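Local coordinates for protein thiosulfate sulfurtransferase (Pseudomonas aeruginosa, PDB 1YT8) that probably transfers sulfur from thiosulfate to cyanide, as a sulfurtransferase built from repeated rhodanese-like domains, at residues S199-Q204 against A339-Q344; E292-G297 against S302-G307; R9-I14 against R102-E107. One frame throughout, in Å; residues are numbered along the deposited sequence.

Each of the three contacts turns on one aromatic side chain with an aliphatic carbon or glycine backbone set against it. Contact 1 is the buried one: it joins helices of two different rhodanese-like domains, has no hydrogen bond between its segments, and rests on carbon packing against a tryptophan. Contact 2 lies within the later of those two domains, the third along the chain, between the helix and edge strand of a beta-alpha-beta unit, and adds a tyrosine hydroxyl bond to a backbone carbonyl. Contact 3, partly buried, joins two helix ends of the first domain through Phe-11 packing and a bridging water, each end carrying its own capping motif. The centres of contacts 2 and 3 are about 38 Å apart.

Contact 1 (S199-Q204 against A339-Q344); sequences SIIGTQ and ASWLAQ
Ile-201 lays its CG2 methyl over one face of the Trp-341 indole, and this overlap joins two rhodanese-like domains: helix 197-208 belongs to the one spanning about 133-228, helix 334-344 to the one spanning about 268-358. The evidence for a CH-pi contact is direct: CG2 of Ile-201 stands 3.6 Å from the centroid of the five-membered ring of Trp-341, only 15° off the ring normal. Its nearest ring atom is NE1, and the methyl is offset toward the rim of the indole. Ile-201 holds CG2 anti to its backbone N, which brings that methyl forward onto the ring. The two side chains run past each other in opposite directions. The backbones stay well separated, with 8.3 Å between CA of Ile-201 and CA of Trp-341, and the indole and the Ile-201 side chain fill the space between them.

A second residue meets the ring differently. Gln-204 brings its aliphatic part to the six-membered ring, CG lying at the edge and in the plane, 3.8 Å from CH2 of Trp-341; CB comes almost as near to the same atom. On the indole face turned away from Ile-201 lies OG of Ser-340, from the tryptophan's own helix. All three residues that touch across the contact are buried, and helix 114-127 adds Phe-119 against Ile-201 and Val-123 against Gln-204. Burial would be costly for the indole N-H, but NE1 of Trp-341 is hydrogen-bonded to OG of Ser-205, one residue beyond Gln-204. That same hydroxyl oxygen is also hydrogen-bonded to the carbonyl O of Ile-201, which itself lies 3.6 Å from CZ2 of Trp-341.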
loop_
_atom_site.group_PDB
_atom_site.type_symbol
_atom_site.label_atom_id
_atom_site.label_comp_id
_atom_site.label_asym_id
_atom_site.label_seq_id
_atom_site.Cartn_x
_atom_site.Cartn_y
_atom_site.Cartn_z
ATOM N N SER A 199 9.516 0.009 -12.835
ATOM C CA SER A 199 10.112 -0.243 -14.147
ATOM C C SER A 199 11.470 -0.922 -13.980
ATOM O O SER A 199 11.847 -1.774 -14.788
ATOM C CB SER A 199 10.267 1.056 -14.957
ATOM O OG SER A 199 11.321 1.875 -14.471
ATOM N N ILE A 200 12.204 -0.548 -12.932
ATOM C CA ILE A 200 13.514 -1.146 -12.660
ATOM C C ILE A 200 13.324 -2.602 -12.220
ATOM O O ILE A 200 13.985 -3.509 -12.727
ATOM C CB ILE A 200 14.268 -0.383 -11.539
ATOM C CG1 ILE A 200 14.642 1.022 -12.018
ATOM C CG2 ILE A 200 15.532 -1.148 -11.138
ATOM C CD1 ILE A 200 15.131 1.948 -10.908
ATOM N N ILE A 201 12.417 -2.815 -11.273
ATOM C CA ILE A 201 12.136 -4.152 -10.765
ATOM C C ILE A 201 11.598 -5.048 -11.883
ATOM O O ILE A 201 11.976 -6.216 -11.990
ATOM C CB ILE A 201 11.107 -4.102 -9.606
ATOM C CG1 ILE A 201 11.674 -3.294 -8.432
ATOM C CG2 ILE A 201 10.746 -5.512 -9.159
ATOM C CD1 ILE A 201 12.937 -3.886 -7.827
ATOM N N GLY A 202 10.724 -4.495 -12.719
ATOM C CA GLY A 202 10.161 -5.271 -13.810
ATOM C C GLY A 202 11.197 -5.644 -14.856
ATOM O O GLY A 202 11.226 -6.775 -15.343
ATOM N N THR A 203 12.049 -4.691 -15.213
ATOM C CA THR A 203 13.084 -4.952 -16.205
ATOM C C THR A 203 14.068 -5.983 -15.666
ATOM O O THR A 203 14.412 -6.940 -16.355
ATOM C CB THR A 203 13.844 -3.664 -16.569
ATOM O OG1 THR A 203 12.932 -2.722 -17.144
ATOM C CG2 THR A 203 14.955 -3.957 -17.575
ATOM N N GLN A 204 14.502 -5.798 -14.424
ATOM C CA GLN A 204 15.454 -6.728 -13.837
ATOM C C GLN A 204 14.821 -8.104 -13.618
ATOM O O GLN A 204 15.515 -9.118 -13.658
ATOM C CB GLN A 204 16.025 -6.167 -12.526
ATOM C CG GLN A 204 17.295 -6.902 -12.066
ATOM C CD GLN A 204 18.409 -6.876 -13.115
ATOM O OE1 GLN A 204 19.004 -7.909 -13.436
ATOM N NE2 GLN A 204 18.697 -5.695 -13.644
ATOM N N ALA A 339 8.622 -13.369 -4.443
ATOM C CA ALA A 339 9.386 -13.818 -3.281
ATOM C C ALA A 339 10.872 -13.496 -3.450
ATOM O O ALA A 339 11.537 -13.092 -2.495
ATOM C CB ALA A 339 9.194 -15.318 -3.073
ATOM N N SER A 340 11.396 -13.658 -4.663
ATOM C CA SER A 340 12.812 -13.373 -4.886
ATOM C C SER A 340 13.122 -11.913 -4.550
ATOM O O SER A 340 14.182 -11.608 -4.007
ATOM C CB SER A 340 13.226 -13.696 -6.335
ATOM O OG SER A 340 12.743 -12.746 -7.268
ATOM N N TRP A 341 12.192 -11.012 -4.861
ATOM C CA TRP A 341 12.392 -9.598 -4.563
ATOM C C TRP A 341 12.266 -9.318 -3.063
ATOM O O TRP A 341 13.058 -8.565 -2.493
ATOM C CB TRP A 341 11.394 -8.746 -5.363
ATOM C CG TRP A 341 11.729 -8.704 -6.826
ATOM C CD1 TRP A 341 10.912 -9.042 -7.870
ATOM C CD2 TRP A 341 12.987 -8.334 -7.403
ATOM N NE1 TRP A 341 11.590 -8.908 -9.064
ATOM C CE2 TRP A 341 12.864 -8.473 -8.803
ATOM C CE3 TRP A 341 14.211 -7.898 -6.869
ATOM C CZ2 TRP A 341 13.921 -8.191 -9.681
ATOM C CZ3 TRP A 341 15.263 -7.618 -7.741
ATOM C CH2 TRP A 341 15.109 -7.767 -9.132
ATOM N N LEU A 342 11.274 -9.928 -2.421
ATOM C CA LEU A 342 11.078 -9.745 -0.982
ATOM C C LEU A 342 12.291 -10.285 -0.209
ATOM O O LEU A 342 12.689 -9.731 0.817
ATOM C CB LEU A 342 9.787 -10.456 -0.542
ATOM C CG LEU A 342 8.505 -9.799 -1.076
ATOM C CD1 LEU A 342 7.325 -10.758 -0.976
ATOM C CD2 LEU A 342 8.237 -8.520 -0.303
ATOM N N ALA A 343 12.879 -11.368 -0.712
ATOM C CA ALA A 343 14.053 -11.962 -0.080
ATOM C C ALA A 343 15.226 -10.984 -0.166
ATOM O O ALA A 343 15.981 -10.810 0.796
ATOM C CB ALA A 343 14.411 -13.275 -0.778
ATOM N N GLN A 344 15.365 -10.338 -1.318
ATOM C CA GLN A 344 16.439 -9.380 -1.534
ATOM C C GLN A 344 16.233 -8.128 -0.694
ATOM O O GLN A 344 17.178 -7.388 -0.414
ATOM C CB GLN A 344 16.547 -9.055 -3.029
ATOM C CG GLN A 344 17.117 -10.239 -3.823
ATOM C CD GLN A 344 17.056 -10.063 -5.328
ATOM O OE1 GLN A 344 17.854 -9.339 -5.920
ATOM N NE2 GLN A 344 16.105 -10.737 -5.955
#

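Contact 2 (E292-G297 against S302-G307); sequences EEYEAG and SRSTPG
Within the beta-alpha-beta unit formed by strand 283-287, helix 291-296 and strand 303-304, Tyr-294 reaches from the helix to the segment around the second strand. Ser-304 supplies the main apolar contact: its CB lies 3.4 Å from the centroid of the Tyr-294 ring and 10° off the normal, over the centre of one face, which meets the criteria for CH-pi. With CG of Tyr-294 anti to its backbone N (chi1 177°), the ring extends toward the strand and carries its hydroxyl past Ser-304 to the preceding backbone.

There OH of Tyr-294 donates to the carbonyl O of Ser-302 at 2.7 Å. The acceptor lies at the ring edge, in its plane, whereas the donor is tilted 32° from the carbonyl plane of Ser-302. One face contact and one edge bond together restrict both the position and the turn of the phenol. The side chain of Ser-302 is engaged separately, its OG being hydrogen-bonded to O of Leu-299 while lying 3.8 Å from CE1 of Tyr-294.

Strand 303-304 is one of the two edge strands of its parallel sheet, paired with strand 283-287 through backbone bonds of Arg-303 to Leu-285 and Asp-287; helix 291-296 lies over one face of the sheet near this edge, Tyr-294 also touching Asp-287, stacking with His-298 and meeting Trp-366.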
loop_
_atom_site.group_PDB
_atom_site.type_symbol
_atom_site.label_atom_id
_atom_site.label_comp_id
_atom_site.label_asym_id
_atom_site.label_seq_id
_atom_site.Cartn_x
_atom_site.Cartn_y
_atom_site.Cartn_z
ATOM N N GLU A 292 -9.104 -10.422 -9.532
ATOM C CA GLU A 292 -10.158 -11.257 -10.107
ATOM C C GLU A 292 -9.969 -12.734 -9.775
ATOM O O GLU A 292 -10.917 -13.419 -9.389
ATOM C CB GLU A 292 -10.204 -11.087 -11.629
ATOM C CG GLU A 292 -10.646 -9.713 -12.137
ATOM C CD GLU A 292 -9.641 -8.598 -11.862
ATOM O OE1 GLU A 292 -8.420 -8.857 -11.879
ATOM O OE2 GLU A 292 -10.079 -7.449 -11.646
ATOM N N GLU A 293 -8.744 -13.224 -9.940
ATOM C CA GLU A 293 -8.434 -14.617 -9.647
ATOM C C GLU A 293 -8.661 -14.900 -8.167
ATOM O O GLU A 293 -9.245 -15.918 -7.801
ATOM C CB GLU A 293 -6.983 -14.913 -10.013
ATOM C CG GLU A 293 -6.727 -14.939 -11.504
ATOM C CD GLU A 293 -5.252 -14.952 -11.826
ATOM O OE1 GLU A 293 -4.609 -13.889 -11.691
ATOM O OE2 GLU A 293 -4.735 -16.026 -12.201
ATOM N N TYR A 294 -8.193 -13.987 -7.324
ATOM C CA TYR A 294 -8.346 -14.122 -5.883
ATOM C C TYR A 294 -9.822 -14.295 -5.514
ATOM O O TYR A 294 -10.188 -15.254 -4.835
ATOM C CB TYR A 294 -7.787 -12.883 -5.177
ATOM C CG TYR A 294 -7.975 -12.895 -3.674
ATOM C CD1 TYR A 294 -7.078 -13.569 -2.844
ATOM C CD2 TYR A 294 -9.066 -12.253 -3.084
ATOM C CE1 TYR A 294 -7.264 -13.601 -1.457
ATOM C CE2 TYR A 294 -9.263 -12.282 -1.700
ATOM C CZ TYR A 294 -8.357 -12.958 -0.896
ATOM O OH TYR A 294 -8.546 -12.991 0.468
ATOM N N GLU A 295 -10.662 -13.369 -5.965
ATOM C CA GLU A 295 -12.089 -13.431 -5.659
ATOM C C GLU A 295 -12.771 -14.662 -6.243
ATOM O O GLU A 295 -13.768 -15.142 -5.698
ATOM C CB GLU A 295 -12.786 -12.148 -6.129
ATOM C CG GLU A 295 -12.520 -10.954 -5.206
ATOM C CD GLU A 295 -13.106 -9.647 -5.718
ATOM O OE1 GLU A 295 -14.297 -9.631 -6.100
ATOM O OE2 GLU A 295 -12.379 -8.629 -5.724
ATOM N N ALA A 296 -12.227 -15.183 -7.340
ATOM C CA ALA A 296 -12.790 -16.374 -7.971
ATOM C C ALA A 296 -12.557 -17.592 -7.079
ATOM O O ALA A 296 -13.315 -18.561 -7.120
ATOM C CB ALA A 296 -12.150 -16.596 -9.337
ATOM N N GLY A 297 -11.502 -17.531 -6.271
ATOM C CA GLY A 297 -11.173 -18.624 -5.375
ATOM C C GLY A 297 -9.788 -18.448 -4.783
ATOM O O GLY A 297 -8.820 -18.256 -5.516
ATOM N N SER A 302 -5.851 -16.276 3.496
ATOM C CA SER A 302 -4.941 -15.503 2.662
ATOM C C SER A 302 -5.526 -14.140 2.309
ATOM O O SER A 302 -6.744 -13.971 2.232
ATOM C CB SER A 302 -4.589 -16.276 1.382
ATOM O OG SER A 302 -5.714 -16.454 0.536
ATOM N N ARG A 303 -4.640 -13.167 2.119
ATOM C CA ARG A 303 -5.028 -11.805 1.772
ATOM C C ARG A 303 -4.624 -11.558 0.323
ATOM O O ARG A 303 -3.629 -12.107 -0.148
ATOM C CB ARG A 303 -4.313 -10.804 2.687
ATOM C CG ARG A 303 -4.560 -9.339 2.333
ATOM C CD ARG A 303 -3.858 -8.378 3.294
ATOM N NE ARG A 303 -4.156 -6.989 2.955
ATOM C CZ ARG A 303 -3.835 -5.933 3.697
ATOM N NH1 ARG A 303 -3.189 -6.081 4.848
ATOM N NH2 ARG A 303 -4.171 -4.719 3.286
ATOM N N SER A 304 -5.394 -10.741 -0.385
ATOM C CA SER A 304 -5.079 -10.447 -1.778
ATOM C C SER A 304 -4.062 -9.322 -1.872
ATOM O O SER A 304 -4.345 -8.185 -1.500
ATOM C CB SER A 304 -6.341 -10.047 -2.545
ATOM O OG SER A 304 -6.029 -9.733 -3.894
ATOM N N THR A 305 -2.873 -9.649 -2.364
ATOM C CA THR A 305 -1.821 -8.654 -2.529
ATOM C C THR A 305 -1.096 -8.925 -3.850
ATOM O O THR A 305 -0.030 -9.538 -3.866
ATOM C CB THR A 305 -0.797 -8.689 -1.351
ATOM O OG1 THR A 305 -0.079 -9.930 -1.361
ATOM C CG2 THR A 305 -1.507 -8.545 -0.014
ATOM N N PRO A 306 -1.677 -8.482 -4.977
ATOM C CA PRO A 306 -1.052 -8.693 -6.287
ATOM C C PRO A 306 0.457 -8.475 -6.176
ATOM O O PRO A 306 0.905 -7.478 -5.616
ATOM C CB PRO A 306 -1.748 -7.658 -7.162
ATOM C CG PRO A 306 -3.143 -7.676 -6.609
ATOM C CD PRO A 306 -2.907 -7.678 -5.105
ATOM N N GLY A 307 1.225 -9.424 -6.699
ATOM C CA GLY A 307 2.676 -9.372 -6.620
ATOM C C GLY A 307 3.409 -8.062 -6.830
ATOM O O GLY A 307 4.221 -7.662 -5.993
#

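Contact 3 (R9-I14 against R102-E107); sequences RTFHDI and RNAGGE
Apolar contacts centre on Phe-11, which meets Ala-104 and Gly-106 with different parts of its side chain. CB of Ala-104 approaches the ring obliquely, 3.6 Å from CD2 of Phe-11, and also touches the phenylalanine CB and CG. Farther along the ring, CA of Gly-106, which carries no side chain, packs directly on CE1 of Phe-11 at 3.4 Å, while the glycine N stands over one face, displaced toward the rim. Phe-11 holds CG anti to its backbone N (chi1 159°), which directs the ring to this segment.

The contact joins the start of helix 11-20 to the end of helix 97-103 in the first rhodanese-like domain, with 87 residues between the segments. Strand 7-9, which leads into the first helix, forms one edge of the domain's parallel sheet. Trp-101 meets Phe-11 edge-to-face from within the second helix.

Capping bonds mark the N-terminal end of helix 11-20 and the C-terminal end of helix 97-103. Thr-10 is the N-cap of the former, and with Asp-13 it forms a capping box: N of Thr-10 donates to OD2 of Asp-13 at 2.8 Å with a nearly straight N-H...O angle of 174°, while N of Asp-13 donates to OG1 of Thr-10 at 3.2 Å. After helix 97-103, Gly-105 has positive phi (96°) and completes a Schellman motif; its N bonds to O of Arg-102 at 2.9 Å.

Polar bridging runs through one water. It donates to O of Ala-104 at 2.7 Å and accepts a weak bond from NE2 of His-12, lying in the imidazole plane at the ring's edge; CD2 of Phe-11 lies over the centre of one face of that imidazole.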
loop_
_atom_site.group_PDB
_atom_site.type_symbol
_atom_site.label_atom_id
_atom_site.label_comp_id
_atom_site.label_asym_id
_atom_site.label_seq_id
_atom_site.Cartn_x
_atom_site.Cartn_y
_atom_site.Cartn_z
ATOM N N ARG A 9 10.520 3.088 24.348
ATOM C CA ARG A 9 11.603 2.500 23.582
ATOM C C ARG A 9 12.288 3.612 22.804
ATOM O O ARG A 9 11.635 4.528 22.300
ATOM C CB ARG A 9 11.072 1.425 22.632
ATOM C CG ARG A 9 11.025 0.038 23.265
ATOM C CD ARG A 9 10.713 -1.043 22.233
ATOM N NE ARG A 9 9.282 -1.233 22.019
ATOM C CZ ARG A 9 8.520 -2.046 22.742
ATOM N NH1 ARG A 9 9.052 -2.748 23.733
ATOM N NH2 ARG A 9 7.229 -2.172 22.465
ATOM N N THR A 10 13.610 3.525 22.710
ATOM C CA THR A 10 14.401 4.534 22.030
ATOM C C THR A 10 14.852 4.134 20.636
ATOM O O THR A 10 14.645 3.006 20.188
ATOM C CB THR A 10 15.680 4.857 22.823
ATOM O OG1 THR A 10 16.600 3.761 22.702
ATOM C CG2 THR A 10 15.358 5.074 24.301
ATOM N N PHE A 11 15.473 5.095 19.961
ATOM C CA PHE A 11 16.030 4.890 18.633
ATOM C C PHE A 11 16.967 3.683 18.720
ATOM O O PHE A 11 16.950 2.799 17.866
ATOM C CB PHE A 11 16.826 6.134 18.217
ATOM C CG PHE A 11 17.842 5.881 17.135
ATOM C CD1 PHE A 11 17.448 5.723 15.807
ATOM C CD2 PHE A 11 19.196 5.775 17.451
ATOM C CE1 PHE A 11 18.388 5.460 14.807
ATOM C CE2 PHE A 11 20.144 5.513 16.459
ATOM C CZ PHE A 11 19.739 5.355 15.134
ATOM N N HIS A 12 17.781 3.654 19.770
ATOM C CA HIS A 12 18.734 2.569 19.969
ATOM C C HIS A 12 18.081 1.202 20.148
ATOM O O HIS A 12 18.612 0.197 19.672
ATOM C CB HIS A 12 19.644 2.900 21.152
ATOM C CG HIS A 12 20.496 4.106 20.915
ATOM N ND1 HIS A 12 21.531 4.115 20.005
ATOM C CD2 HIS A 12 20.414 5.368 21.402
ATOM C CE1 HIS A 12 22.048 5.329 19.939
ATOM N NE2 HIS A 12 21.387 6.108 20.776
ATOM N N ASP A 13 16.934 1.161 20.825
ATOM C CA ASP A 13 16.217 -0.098 21.026
ATOM C C ASP A 13 15.749 -0.617 19.671
ATOM O O ASP A 13 15.882 -1.804 19.361
ATOM C CB ASP A 13 14.981 0.098 21.918
ATOM C CG ASP A 13 15.330 0.373 23.369
ATOM O OD1 ASP A 13 16.158 -0.371 23.935
ATOM O OD2 ASP A 13 14.757 1.325 23.949
ATOM N N ILE A 14 15.180 0.280 18.872
ATOM C CA ILE A 14 14.679 -0.087 17.550
ATOM C C ILE A 14 15.825 -0.513 16.630
ATOM O O ILE A 14 15.726 -1.524 15.935
ATOM C CB ILE A 14 13.924 1.094 16.888
ATOM C CG1 ILE A 14 12.730 1.521 17.760
ATOM C CG2 ILE A 14 13.484 0.703 15.483
ATOM C CD1 ILE A 14 11.698 0.425 18.014
ATOM N N ARG A 102 15.447 11.747 15.214
ATOM C CA ARG A 102 16.361 12.656 14.539
ATOM C C ARG A 102 17.536 13.032 15.443
ATOM O O ARG A 102 18.694 12.954 15.036
ATOM C CB ARG A 102 15.615 13.928 14.113
ATOM C CG ARG A 102 16.481 14.932 13.367
ATOM C CD ARG A 102 15.768 16.261 13.143
ATOM N NE ARG A 102 14.559 16.122 12.337
ATOM C CZ ARG A 102 13.322 16.187 12.821
ATOM N NH1 ARG A 102 13.121 16.392 14.115
ATOM N NH2 ARG A 102 12.283 16.051 12.007
ATOM N N ASN A 103 17.229 13.430 16.675
ATOM C CA ASN A 103 18.260 13.845 17.625
ATOM C C ASN A 103 19.257 12.751 17.986
ATOM O O ASN A 103 20.400 13.042 18.350
ATOM C CB ASN A 103 17.614 14.393 18.903
ATOM C CG ASN A 103 16.808 15.650 18.651
ATOM O OD1 ASN A 103 17.098 16.405 17.723
ATOM N ND2 ASN A 103 15.799 15.888 19.483
ATOM N N ALA A 104 18.826 11.499 17.888
ATOM C CA ALA A 104 19.694 10.371 18.208
ATOM C C ALA A 104 20.599 10.022 17.026
ATOM O O ALA A 104 21.441 9.127 17.120
ATOM C CB ALA A 104 18.851 9.165 18.607
ATOM N N GLY A 105 20.427 10.740 15.920
ATOM C CA GLY A 105 21.238 10.495 14.742
ATOM C C GLY A 105 20.579 9.577 13.727
ATOM O O GLY A 105 21.208 9.179 12.743
ATOM N N GLY A 106 19.314 9.240 13.961
ATOM C CA GLY A 106 18.604 8.364 13.048
ATOM C C GLY A 106 18.322 9.013 11.709
ATOM O O GLY A 106 18.045 10.207 11.637
ATOM N N GLU A 107 18.388 8.222 10.643
ATOM C CA GLU A 107 18.138 8.722 9.297
ATOM C C GLU A 107 16.631 8.883 9.094
ATOM O O GLU A 107 15.848 8.070 9.578
ATOM C CB GLU A 107 18.707 7.736 8.270
ATOM C CG GLU A 107 18.672 8.204 6.811
ATOM C CD GLU A 107 19.615 9.371 6.516
ATOM O OE1 GLU A 107 20.539 9.630 7.315
ATOM O OE2 GLU A 107 19.440 10.023 5.467
HETATM O O HOH W 1 22.703 8.341 19.398
#